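Local coordinates for glycosyl hydrolases family 31 family protein (Aspergillus niger, PDB 6DRU), which hydrolyses xyloglucan oligosaccharides, releasing alpha-xylose from their non-reducing terminal glucose as a glycoside hydrolase family 31 alpha-xylosidase, at residues K163-M169 and G197-T203; W191-G197 and F208-T213; V515-G519 and Y541-L545; T556-R560 and N572-Y577. All blocks are in the same frame, centred on the assembly; numbering follows the deposited sequence.

Interaction 1. Residues K163-M169 and G197-T203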
# COMPACT_ATOMS: atom_id res chain seq x y z
N LYS A 163 -25.52 -4.49 -21.69
CA LYS A 163 -24.38 -5.06 -22.40
C LYS A 163 -23.51 -3.95 -22.98
O LYS A 163 -24.01 -2.94 -23.49
CB LYS A 163 -24.86 -5.98 -23.52
CG LYS A 163 -23.76 -6.60 -24.36
CD LYS A 163 -23.33 -7.94 -23.81
CE LYS A 163 -22.20 -8.55 -24.62
NZ LYS A 163 -21.63 -9.75 -23.96
N GLY A 164 -22.19 -4.14 -22.90
CA GLY A 164 -21.25 -3.15 -23.37
C GLY A 164 -20.98 -2.01 -22.41
O GLY A 164 -20.31 -1.05 -22.79
N SER A 165 -21.48 -2.10 -21.17
CA SER A 165 -21.30 -1.06 -20.18
C SER A 165 -20.40 -1.54 -19.05
O SER A 165 -20.37 -2.73 -18.72
CB SER A 165 -22.65 -0.61 -19.59
OG SER A 165 -23.46 -0.01 -20.57
N VAL A 166 -19.66 -0.61 -18.47
CA VAL A 166 -18.90 -0.83 -17.25
C VAL A 166 -19.60 -0.09 -16.12
O VAL A 166 -19.87 1.11 -16.24
CB VAL A 166 -17.44 -0.38 -17.38
CG1 VAL A 166 -16.72 -0.51 -16.05
CG2 VAL A 166 -16.74 -1.19 -18.45
N ILE A 167 -19.90 -0.80 -15.04
CA ILE A 167 -20.63 -0.24 -13.91
C ILE A 167 -19.71 -0.28 -12.70
O ILE A 167 -19.42 -1.35 -12.17
CB ILE A 167 -21.94 -0.99 -13.64
CG1 ILE A 167 -22.92 -0.77 -14.79
CG2 ILE A 167 -22.56 -0.52 -12.34
CD1 ILE A 167 -23.81 -1.96 -15.06
N ASP A 168 -19.26 0.90 -12.26
CA ASP A 168 -18.46 0.99 -11.05
C ASP A 168 -19.34 0.76 -9.83
O ASP A 168 -20.47 1.27 -9.75
CB ASP A 168 -17.78 2.35 -10.96
CG ASP A 168 -17.04 2.72 -12.23
OD1 ASP A 168 -16.23 1.89 -12.71
OD2 ASP A 168 -17.28 3.82 -12.76
N MET A 169 -18.83 -0.00 -8.86
CA MET A 169 -19.58 -0.31 -7.65
C MET A 169 -19.20 0.67 -6.53
O MET A 169 -18.60 0.32 -5.52
CB MET A 169 -19.36 -1.75 -7.23
CG MET A 169 -20.06 -2.76 -8.12
SD MET A 169 -20.15 -4.39 -7.37
CE MET A 169 -18.66 -5.13 -8.02
N GLY A 197 -15.98 -2.14 -6.26
CA GLY A 197 -15.29 -2.73 -7.38
C GLY A 197 -15.78 -2.28 -8.74
O GLY A 197 -15.90 -1.08 -9.01
N ARG A 198 -16.08 -3.24 -9.61
CA ARG A 198 -16.29 -2.95 -11.01
C ARG A 198 -17.11 -4.06 -11.64
O ARG A 198 -16.92 -5.24 -11.33
CB ARG A 198 -14.94 -2.81 -11.72
CG ARG A 198 -14.98 -2.20 -13.11
CD ARG A 198 -13.69 -2.55 -13.84
NE ARG A 198 -12.53 -2.44 -12.97
CZ ARG A 198 -11.41 -3.15 -13.12
NH1 ARG A 198 -11.30 -4.02 -14.11
NH2 ARG A 198 -10.40 -2.99 -12.27
N MET A 199 -18.02 -3.68 -12.53
CA MET A 199 -18.79 -4.61 -13.34
C MET A 199 -18.45 -4.35 -14.80
O MET A 199 -18.72 -3.26 -15.32
CB MET A 199 -20.29 -4.44 -13.10
CG MET A 199 -20.85 -5.26 -11.95
SD MET A 199 -22.63 -5.04 -11.75
CE MET A 199 -22.70 -3.65 -10.63
N GLU A 200 -17.86 -5.35 -15.46
CA GLU A 200 -17.51 -5.25 -16.88
C GLU A 200 -18.39 -6.20 -17.67
O GLU A 200 -18.21 -7.43 -17.61
CB GLU A 200 -16.03 -5.58 -17.11
CG GLU A 200 -15.06 -4.64 -16.46
CD GLU A 200 -13.62 -5.00 -16.78
OE1 GLU A 200 -13.41 -5.95 -17.57
OE2 GLU A 200 -12.70 -4.34 -16.25
N PHE A 201 -19.33 -5.65 -18.43
CA PHE A 201 -20.17 -6.45 -19.32
C PHE A 201 -19.69 -6.27 -20.76
O PHE A 201 -20.36 -5.68 -21.61
CB PHE A 201 -21.64 -6.08 -19.14
CG PHE A 201 -22.19 -6.44 -17.80
CD1 PHE A 201 -22.46 -7.76 -17.49
CD2 PHE A 201 -22.43 -5.47 -16.85
CE1 PHE A 201 -22.97 -8.11 -16.25
CE2 PHE A 201 -22.94 -5.80 -15.61
CZ PHE A 201 -23.21 -7.13 -15.31
N GLY A 202 -18.50 -6.81 -21.01
CA GLY A 202 -17.87 -6.66 -22.30
C GLY A 202 -18.44 -7.58 -23.36
O GLY A 202 -19.28 -8.44 -23.10
N THR A 203 -17.96 -7.38 -24.59
CA THR A 203 -18.45 -8.16 -25.72
C THR A 203 -18.19 -9.65 -25.53
O THR A 203 -19.07 -10.48 -25.78
CB THR A 203 -17.80 -7.68 -27.02
OG1 THR A 203 -17.97 -6.26 -27.14
CG2 THR A 203 -18.43 -8.37 -28.22
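Three long side chains make the apolar centre: the methyl CE of M199 lies 3.6 Å from CG2 of I167 and 3.7 Å from CG of M169, so that M199 fills the space between two residues of segment 163-169. Further along, CD1 of I167 meets the edge of the F201 ring, 4.0 Å from CE2. P177 and P179 of strand 176-183 close over this apolar layer, and F181 meets F201 edge-to-face. Beneath these side chains, strands 166-168 and 197-201 run antiparallel, their axes 4.6 Å apart at 167°, as the last two strands of a five-stranded sheet in the N-terminal part of the enzyme. The hydrogen-bonded pair I167/M199 is closed by I167 N to M199 O and M199 N to I167 O, both 2.7 Å; F201 N to S165 O (3.1 Å) and M169 N to G197 O (3.1 Å) extend the ladder either way. On the other face, R198 NH1 and E200 OE2 form a 2.6 Å salt bridge along one strand, while D168 turns its carboxylate to R205 of the second subunit. G164 has a positive phi, where a beta carbon would be jammed against the preceding carbonyl, and its N reaches F201 O at 2.7 Å. At the outer end, K163 NZ donates to G202 O (2.8 Å) and T203 O (3.2 Å), and T203 OG1 bonds S165 OG of the second subunit.

Interaction 2. Residues W191-G197 and F208-T213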
# COMPACT_ATOMS: atom_id res chain seq x y z
N TRP A 191 -23.21 -11.57 -7.52
CA TRP A 191 -21.86 -11.36 -6.99
C TRP A 191 -22.01 -10.98 -5.52
O TRP A 191 -22.14 -9.81 -5.17
CB TRP A 191 -21.14 -10.30 -7.81
CG TRP A 191 -19.72 -9.96 -7.42
CD1 TRP A 191 -19.30 -8.84 -6.76
CD2 TRP A 191 -18.54 -10.73 -7.71
NE1 TRP A 191 -17.94 -8.87 -6.61
CE2 TRP A 191 -17.45 -10.01 -7.18
CE3 TRP A 191 -18.31 -11.95 -8.35
CZ2 TRP A 191 -16.14 -10.48 -7.27
CZ3 TRP A 191 -17.00 -12.41 -8.44
CH2 TRP A 191 -15.94 -11.67 -7.90
N ASN A 192 -22.01 -12.00 -4.66
CA ASN A 192 -22.31 -11.83 -3.23
C ASN A 192 -21.09 -11.28 -2.50
O ASN A 192 -20.39 -11.97 -1.75
CB ASN A 192 -22.77 -13.16 -2.63
CG ASN A 192 -23.26 -13.02 -1.20
OD1 ASN A 192 -23.74 -11.96 -0.80
ND2 ASN A 192 -23.15 -14.09 -0.43
N MET A 193 -20.83 -9.99 -2.73
CA MET A 193 -19.64 -9.33 -2.21
C MET A 193 -20.00 -7.92 -1.76
O MET A 193 -20.66 -7.17 -2.51
CB MET A 193 -18.54 -9.27 -3.27
CG MET A 193 -18.16 -10.62 -3.86
SD MET A 193 -17.06 -11.56 -2.79
CE MET A 193 -15.50 -10.77 -3.14
N PRO A 194 -19.61 -7.52 -0.55
CA PRO A 194 -19.84 -6.14 -0.09
C PRO A 194 -18.75 -5.16 -0.47
O PRO A 194 -18.87 -3.97 -0.12
CB PRO A 194 -19.90 -6.32 1.43
CG PRO A 194 -18.94 -7.42 1.70
CD PRO A 194 -19.02 -8.36 0.52
N ALA A 195 -17.70 -5.60 -1.15
CA ALA A 195 -16.59 -4.72 -1.48
C ALA A 195 -16.91 -3.86 -2.70
O ALA A 195 -17.63 -4.28 -3.61
CB ALA A 195 -15.32 -5.53 -1.74
N GLU A 196 -16.37 -2.65 -2.71
CA GLU A 196 -16.44 -1.83 -3.91
C GLU A 196 -15.61 -2.46 -5.02
O GLU A 196 -14.67 -3.22 -4.78
CB GLU A 196 -15.94 -0.41 -3.62
CG GLU A 196 -16.85 0.39 -2.70
CD GLU A 196 -16.49 1.87 -2.67
OE1 GLU A 196 -15.38 2.22 -3.11
OE2 GLU A 196 -17.33 2.67 -2.21
N GLY A 197 -15.98 -2.14 -6.26
CA GLY A 197 -15.29 -2.73 -7.38
C GLY A 197 -15.78 -2.28 -8.74
O GLY A 197 -15.90 -1.08 -9.01
N PHE A 208 -16.04 -9.31 -12.81
CA PHE A 208 -16.34 -8.66 -11.54
C PHE A 208 -15.05 -8.54 -10.73
O PHE A 208 -14.21 -9.44 -10.76
CB PHE A 208 -17.38 -9.45 -10.74
CG PHE A 208 -18.70 -9.57 -11.42
CD1 PHE A 208 -18.95 -10.61 -12.31
CD2 PHE A 208 -19.71 -8.65 -11.18
CE1 PHE A 208 -20.17 -10.72 -12.95
CE2 PHE A 208 -20.93 -8.75 -11.82
CZ PHE A 208 -21.17 -9.79 -12.70
N THR A 209 -14.90 -7.42 -10.03
CA THR A 209 -13.71 -7.18 -9.22
C THR A 209 -14.11 -6.80 -7.80
O THR A 209 -15.21 -6.29 -7.56
CB THR A 209 -12.82 -6.06 -9.81
OG1 THR A 209 -13.48 -4.80 -9.68
CG2 THR A 209 -12.52 -6.33 -11.28
N ALA A 210 -13.19 -7.05 -6.87
CA ALA A 210 -13.36 -6.67 -5.47
C ALA A 210 -12.09 -5.97 -5.01
O ALA A 210 -11.00 -6.53 -5.12
CB ALA A 210 -13.65 -7.90 -4.60
N ALA A 211 -12.24 -4.75 -4.49
CA ALA A 211 -11.08 -3.95 -4.12
C ALA A 211 -10.29 -4.60 -2.99
O ALA A 211 -9.05 -4.64 -3.03
CB ALA A 211 -11.52 -2.54 -3.73
N SER A 212 -10.98 -5.09 -1.97
CA SER A 212 -10.33 -5.74 -0.84
C SER A 212 -11.30 -6.74 -0.24
O SER A 212 -12.44 -6.38 0.08
CB SER A 212 -9.88 -4.72 0.21
OG SER A 212 -9.34 -5.36 1.35
N THR A 213 -10.85 -7.98 -0.09
CA THR A 213 -11.71 -9.03 0.44
C THR A 213 -10.83 -10.17 0.95
O THR A 213 -9.63 -10.23 0.68
CB THR A 213 -12.70 -9.53 -0.61
OG1 THR A 213 -13.59 -10.49 -0.02
CG2 THR A 213 -11.96 -10.19 -1.77
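W191 lays one face of its indole over the start of F208: CB of F208 sits 3.4 Å from the centroid of the six-membered ring and only 9° off its normal, a CH-pi contact. The two aromatic rings themselves are nearly parallel, at 16°, but slid apart, with 5.1 Å between the centroids of the indole five-membered ring and the phenyl ring, so they barely overlap. P179 and F139 also pack on W191, and F208 meets F189. Further along, the small A210 lets M193 and A195 come close: M193 CE lies 3.7 Å from A210 CB, and A195 CB comes within 4.1 Å of the same methyl group and 3.5 Å of S212 O. M193 and A195 belong to the connection between strands 187-191 and 197-201, which thus passes from the eight-stranded sheet to the five-stranded one and packs against the end of strand 205-213. One hydrogen bond joins the backbones, from A211 N to E196 O at 2.9 Å, just where the chain turns a corner at A211 and S212. Next to it, CA of G197 faces T209 O at 3.6 Å in a CA-H...O contact; a beta carbon here would collide with that carbonyl. With a single conventional hydrogen bond across it, the contact depends mainly on apolar packing and on the fit of the indole, alanine methyl groups and a bare glycine.

Interaction 3. Residues V515-G519 and Y541-L545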
# COMPACT_ATOMS: atom_id res chain seq x y z
N VAL A 515 -40.39 7.55 -7.90
CA VAL A 515 -39.66 8.73 -8.35
C VAL A 515 -40.20 9.95 -7.62
O VAL A 515 -41.14 9.87 -6.82
CB VAL A 515 -39.78 8.94 -9.87
CG1 VAL A 515 -38.94 7.95 -10.63
CG2 VAL A 515 -41.24 8.88 -10.31
N ASP A 516 -39.60 11.10 -7.91
CA ASP A 516 -40.14 12.40 -7.52
C ASP A 516 -41.00 12.92 -8.66
O ASP A 516 -40.48 13.24 -9.74
CB ASP A 516 -39.01 13.38 -7.19
CG ASP A 516 -38.33 13.06 -5.88
OD1 ASP A 516 -37.36 13.77 -5.53
OD2 ASP A 516 -38.72 12.07 -5.22
N ALA A 517 -42.31 13.02 -8.42
CA ALA A 517 -43.22 13.51 -9.45
C ALA A 517 -42.88 14.95 -9.83
O ALA A 517 -43.01 15.86 -9.01
CB ALA A 517 -44.67 13.42 -8.98
N GLY A 518 -42.43 15.15 -11.06
CA GLY A 518 -42.06 16.46 -11.55
C GLY A 518 -40.58 16.77 -11.50
O GLY A 518 -40.19 17.89 -11.85
N GLY A 519 -39.75 15.81 -11.10
CA GLY A 519 -38.33 16.07 -10.92
C GLY A 519 -38.05 16.72 -9.57
O GLY A 519 -38.96 17.05 -8.80
N TYR A 541 -45.28 18.79 -15.33
CA TYR A 541 -45.66 18.20 -14.05
C TYR A 541 -46.89 17.31 -14.18
O TYR A 541 -46.95 16.23 -13.58
CB TYR A 541 -45.90 19.29 -13.01
CG TYR A 541 -46.30 18.74 -11.66
CD1 TYR A 541 -45.35 18.23 -10.79
CD2 TYR A 541 -47.63 18.71 -11.26
CE1 TYR A 541 -45.71 17.71 -9.56
CE2 TYR A 541 -48.00 18.19 -10.04
CZ TYR A 541 -47.03 17.69 -9.19
OH TYR A 541 -47.39 17.18 -7.97
N VAL A 542 -47.89 17.75 -14.95
CA VAL A 542 -49.11 16.97 -15.09
C VAL A 542 -48.83 15.66 -15.82
O VAL A 542 -49.38 14.61 -15.47
CB VAL A 542 -50.20 17.80 -15.79
CG1 VAL A 542 -51.38 16.93 -16.18
CG2 VAL A 542 -50.65 18.94 -14.88
N ARG A 543 -47.96 15.70 -16.83
CA ARG A 543 -47.52 14.46 -17.47
C ARG A 543 -46.79 13.57 -16.48
O ARG A 543 -47.01 12.35 -16.45
CB ARG A 543 -46.61 14.78 -18.66
CG ARG A 543 -47.29 15.52 -19.80
CD ARG A 543 -48.34 14.66 -20.47
NE ARG A 543 -48.72 15.19 -21.77
CZ ARG A 543 -49.63 14.64 -22.57
NH1 ARG A 543 -50.26 13.53 -22.19
NH2 ARG A 543 -49.91 15.20 -23.74
N TRP A 544 -45.93 14.15 -15.65
CA TRP A 544 -45.14 13.38 -14.69
C TRP A 544 -46.02 12.82 -13.58
O TRP A 544 -45.91 11.64 -13.23
CB TRP A 544 -44.03 14.26 -14.12
CG TRP A 544 -42.79 13.52 -13.72
CD1 TRP A 544 -42.71 12.32 -13.08
CD2 TRP A 544 -41.44 13.96 -13.91
NE1 TRP A 544 -41.40 11.98 -12.87
CE2 TRP A 544 -40.60 12.96 -13.37
CE3 TRP A 544 -40.85 15.09 -14.50
CZ2 TRP A 544 -39.21 13.07 -13.40
CZ3 TRP A 544 -39.48 15.19 -14.52
CH2 TRP A 544 -38.67 14.19 -13.97
N LEU A 545 -46.88 13.66 -13.01
CA LEU A 545 -47.77 13.22 -11.94
C LEU A 545 -48.69 12.10 -12.40
O LEU A 545 -49.01 11.19 -11.63
CB LEU A 545 -48.58 14.41 -11.41
CG LEU A 545 -49.36 14.29 -10.10
CD1 LEU A 545 -50.73 13.63 -10.30
CD2 LEU A 545 -48.55 13.53 -9.06
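Ring-to-backbone packing dominates. The type II beta turn D516-G519, closed by G519 N to D516 O at 3.0 Å, lies across one face of the W544 indole: G518 N is 3.1 Å from W544 CG, while CA of A517 and CA of G519 make CH-pi contacts at 4.2 and 4.0 Å from the centroids of the five- and six-membered rings. V515 CG2 lies at the indole edge, 4.0 Å from W544 NE1. Y541 brings CE1 to 3.3 Å from A517 O and CD1 to 3.8 Å from G518 CA, where a beta carbon would clash with the ring. An apolar contact joins A517 CB to L545 CD2 at 3.9 Å. Polar ends look elsewhere, D516 to R555 in a salt bridge and Y541 OH to T556. Helix 535-548 thus backs the loop after barrel strand 513-514, and the side chain of D516, in this loop, comes within about 4 Å of the bound xylose. Between these two segments, which no hydrogen bond joins, the fit rests on shape and dispersion, while G518 O bonds Y537 OH one turn earlier in the helix.

Interaction 4. Residues T556-R560 and N572-Y577. With XYS (alpha-D-xylopyranose), chain N; BGC (beta-D-glucopyranose), chain F; BGC (beta-D-glucopyranose), chain B.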
# COMPACT_ATOMS: atom_id res chain seq x y z
N THR A 556 -45.25 12.63 -4.83
CA THR A 556 -44.77 13.87 -5.42
C THR A 556 -43.79 14.53 -4.47
O THR A 556 -43.95 14.46 -3.25
CB THR A 556 -45.94 14.81 -5.74
OG1 THR A 556 -45.43 16.02 -6.32
CG2 THR A 556 -46.74 15.14 -4.49
N HIS A 557 -42.77 15.17 -5.04
CA HIS A 557 -41.71 15.81 -4.27
C HIS A 557 -40.86 16.62 -5.23
O HIS A 557 -40.81 16.33 -6.44
CB HIS A 557 -40.85 14.77 -3.54
CG HIS A 557 -39.70 15.36 -2.78
ND1 HIS A 557 -39.87 16.23 -1.73
CD2 HIS A 557 -38.37 15.20 -2.93
CE1 HIS A 557 -38.69 16.59 -1.26
NE2 HIS A 557 -37.76 15.98 -1.97
N GLY A 558 -40.20 17.63 -4.70
CA GLY A 558 -39.29 18.43 -5.50
C GLY A 558 -39.01 19.76 -4.84
O GLY A 558 -39.64 20.15 -3.86
N SER A 559 -38.02 20.45 -5.41
CA SER A 559 -37.64 21.80 -4.98
C SER A 559 -38.05 22.74 -6.11
O SER A 559 -37.30 22.96 -7.06
CB SER A 559 -36.15 21.88 -4.68
OG SER A 559 -35.80 23.15 -4.14
N ARG A 560 -39.25 23.30 -6.00
CA ARG A 560 -39.83 24.10 -7.06
C ARG A 560 -39.40 25.56 -6.95
O ARG A 560 -38.96 26.03 -5.90
CB ARG A 560 -41.36 24.02 -7.01
CG ARG A 560 -41.92 22.61 -6.99
CD ARG A 560 -41.81 21.94 -8.35
NE ARG A 560 -42.36 20.59 -8.33
CZ ARG A 560 -41.62 19.49 -8.36
NH1 ARG A 560 -40.30 19.57 -8.43
NH2 ARG A 560 -42.21 18.30 -8.34
N ASN A 572 -46.06 22.75 -3.92
CA ASN A 572 -46.09 21.55 -4.75
C ASN A 572 -47.37 20.75 -4.50
O ASN A 572 -47.36 19.52 -4.58
CB ASN A 572 -44.84 20.68 -4.49
CG ASN A 572 -44.70 19.54 -5.49
OD1 ASN A 572 -44.55 19.76 -6.69
ND2 ASN A 572 -44.75 18.31 -4.99
N GLU A 573 -48.46 21.43 -4.20
CA GLU A 573 -49.73 20.81 -3.86
C GLU A 573 -50.59 20.64 -5.10
O GLU A 573 -50.38 21.32 -6.11
CB GLU A 573 -50.46 21.67 -2.82
CG GLU A 573 -49.84 21.65 -1.42
CD GLU A 573 -48.50 22.36 -1.36
OE1 GLU A 573 -47.46 21.66 -1.28
OE2 GLU A 573 -48.47 23.60 -1.40
N PRO A 574 -51.56 19.72 -5.07
CA PRO A 574 -52.38 19.48 -6.27
C PRO A 574 -53.16 20.70 -6.74
O PRO A 574 -53.66 20.69 -7.88
CB PRO A 574 -53.32 18.35 -5.84
CG PRO A 574 -53.26 18.33 -4.35
CD PRO A 574 -51.89 18.78 -3.99
N TRP A 575 -53.29 21.74 -5.93
CA TRP A 575 -53.96 22.97 -6.31
C TRP A 575 -52.99 24.10 -6.63
O TRP A 575 -53.42 25.25 -6.77
CB TRP A 575 -54.92 23.41 -5.20
CG TRP A 575 -54.28 23.42 -3.86
CD1 TRP A 575 -53.53 24.42 -3.31
CD2 TRP A 575 -54.32 22.36 -2.89
NE1 TRP A 575 -53.11 24.05 -2.06
CE2 TRP A 575 -53.58 22.80 -1.77
CE3 TRP A 575 -54.91 21.10 -2.85
CZ2 TRP A 575 -53.41 22.01 -0.63
CZ3 TRP A 575 -54.75 20.32 -1.72
CH2 TRP A 575 -54.01 20.78 -0.63
N SER A 576 -51.70 23.81 -6.74
CA SER A 576 -50.67 24.83 -6.90
C SER A 576 -50.18 24.95 -8.34
O SER A 576 -49.19 25.65 -8.58
CB SER A 576 -49.49 24.54 -5.97
OG SER A 576 -49.93 24.42 -4.62
N TYR A 577 -50.84 24.30 -9.30
CA TYR A 577 -50.37 24.25 -10.67
C TYR A 577 -51.38 24.85 -11.65
O TYR A 577 -51.45 24.44 -12.80
CB TYR A 577 -50.02 22.82 -11.07
CG TYR A 577 -48.79 22.29 -10.37
CD1 TYR A 577 -48.87 21.76 -9.09
CD2 TYR A 577 -47.55 22.34 -10.99
CE1 TYR A 577 -47.75 21.28 -8.45
CE2 TYR A 577 -46.42 21.86 -10.35
CZ TYR A 577 -46.53 21.33 -9.08
OH TYR A 577 -45.41 20.86 -8.45
C1 XYS N . -31.61 15.24 -0.92
C2 XYS N . -32.79 14.37 -1.30
C3 XYS N . -34.00 15.26 -1.50
C4 XYS N . -34.21 16.13 -0.28
C5 XYS N . -32.92 16.84 0.05
O1 XYS N . -31.36 16.17 -1.94
O2 XYS N . -32.50 13.67 -2.48
O3 XYS N . -35.14 14.46 -1.72
O4 XYS N . -35.21 17.08 -0.55
O5 XYS N . -31.89 15.90 0.29
C2 BGC F . -32.00 22.16 -4.09
C3 BGC F . -30.77 21.56 -3.50
C4 BGC F . -29.69 21.39 -4.57
C5 BGC F . -29.48 22.69 -5.29
C6 BGC F . -28.47 22.50 -6.41
C1 BGC F . -31.60 23.44 -4.78
O2 BGC F . -32.96 22.45 -3.05
O3 BGC F . -31.09 20.32 -2.96
O4 BGC F . -28.47 21.01 -3.98
O5 BGC F . -30.71 23.13 -5.85
O6 BGC F . -28.17 23.75 -7.00
C2 BGC B . -32.19 26.92 -7.82
C3 BGC B . -32.14 25.52 -7.34
C4 BGC B . -32.55 25.45 -5.85
C5 BGC B . -33.86 26.15 -5.66
C6 BGC B . -34.24 26.11 -4.18
C1 BGC B . -33.55 27.51 -7.50
O1 BGC B . -33.61 28.81 -7.97
O2 BGC B . -31.96 26.95 -9.24
O3 BGC B . -30.85 25.04 -7.49
O4 BGC B . -32.67 24.10 -5.45
O5 BGC B . -33.76 27.50 -6.09
O6 BGC B . -33.95 27.35 -3.58
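A single asparagine side chain bridges two parts of one long loop: N572 ND2 donates to T556 OG1 at 2.7 Å, while its OD1 faces the R560 guanidinium, with weak hydrogen bonds from R560 NE at 2.9 Å and NH2 at 3.2 Å. R560 NE also donates to Y577 OH at 3.1 Å, although the modelled positions of this hydroxyl and of N572 OD1 are less certain. The arginine reaches back within its own segment too, through a weak bond from NH2 to H557 O at 3.1 Å, and its NH1 bonds G519. Both segments belong to the long connection between strand 554-555 of the TIM barrel and helix 582-594, and thus lie on the side of the barrel where the substrate binds. In 572-577, a type I turn from E573 to S576, with S576 N 2.9 Å from E573 O, leads the chain to Y577, whose ring stacks on Y541. Segment 556-560 faces the sugars. H557 NE2 donates to O4 of the xylose at 3.1 Å and shares a 3.0 Å hydrogen bond with its O3; D285, R470 and the probable proton donor D487 also bond this sugar. Two residues on, beyond G558, whose backbone angles and tight fit beside R560 NH1 leave no room for a beta carbon, S559 OG is hydrogen-bonded at 3.1 Å to O2 of the chain F glucose.

From the N terminus, interaction 1 pairs 163-169 with 197-203, closing a loop that includes strands 176-183 and 187-191. Interaction 2 opens within that loop, at 191-197, and closes beyond it at 208-213, so the two cross; they share G197 and meet in one sheet, where R198 O probably accepts a hydrogen bond from T209 N. Much later, inside the catalytic barrel, interaction 3 folds the loop after strand 513-514 back on helix 535-548, and interaction 4, next in series, closes a loop within the connection from strand 554-555 to helix 582-594. G519 O and R560 NH1, and Y541 OH and T556 OG1, probably link them by hydrogen bonds. The two pairs of contacts do not touch.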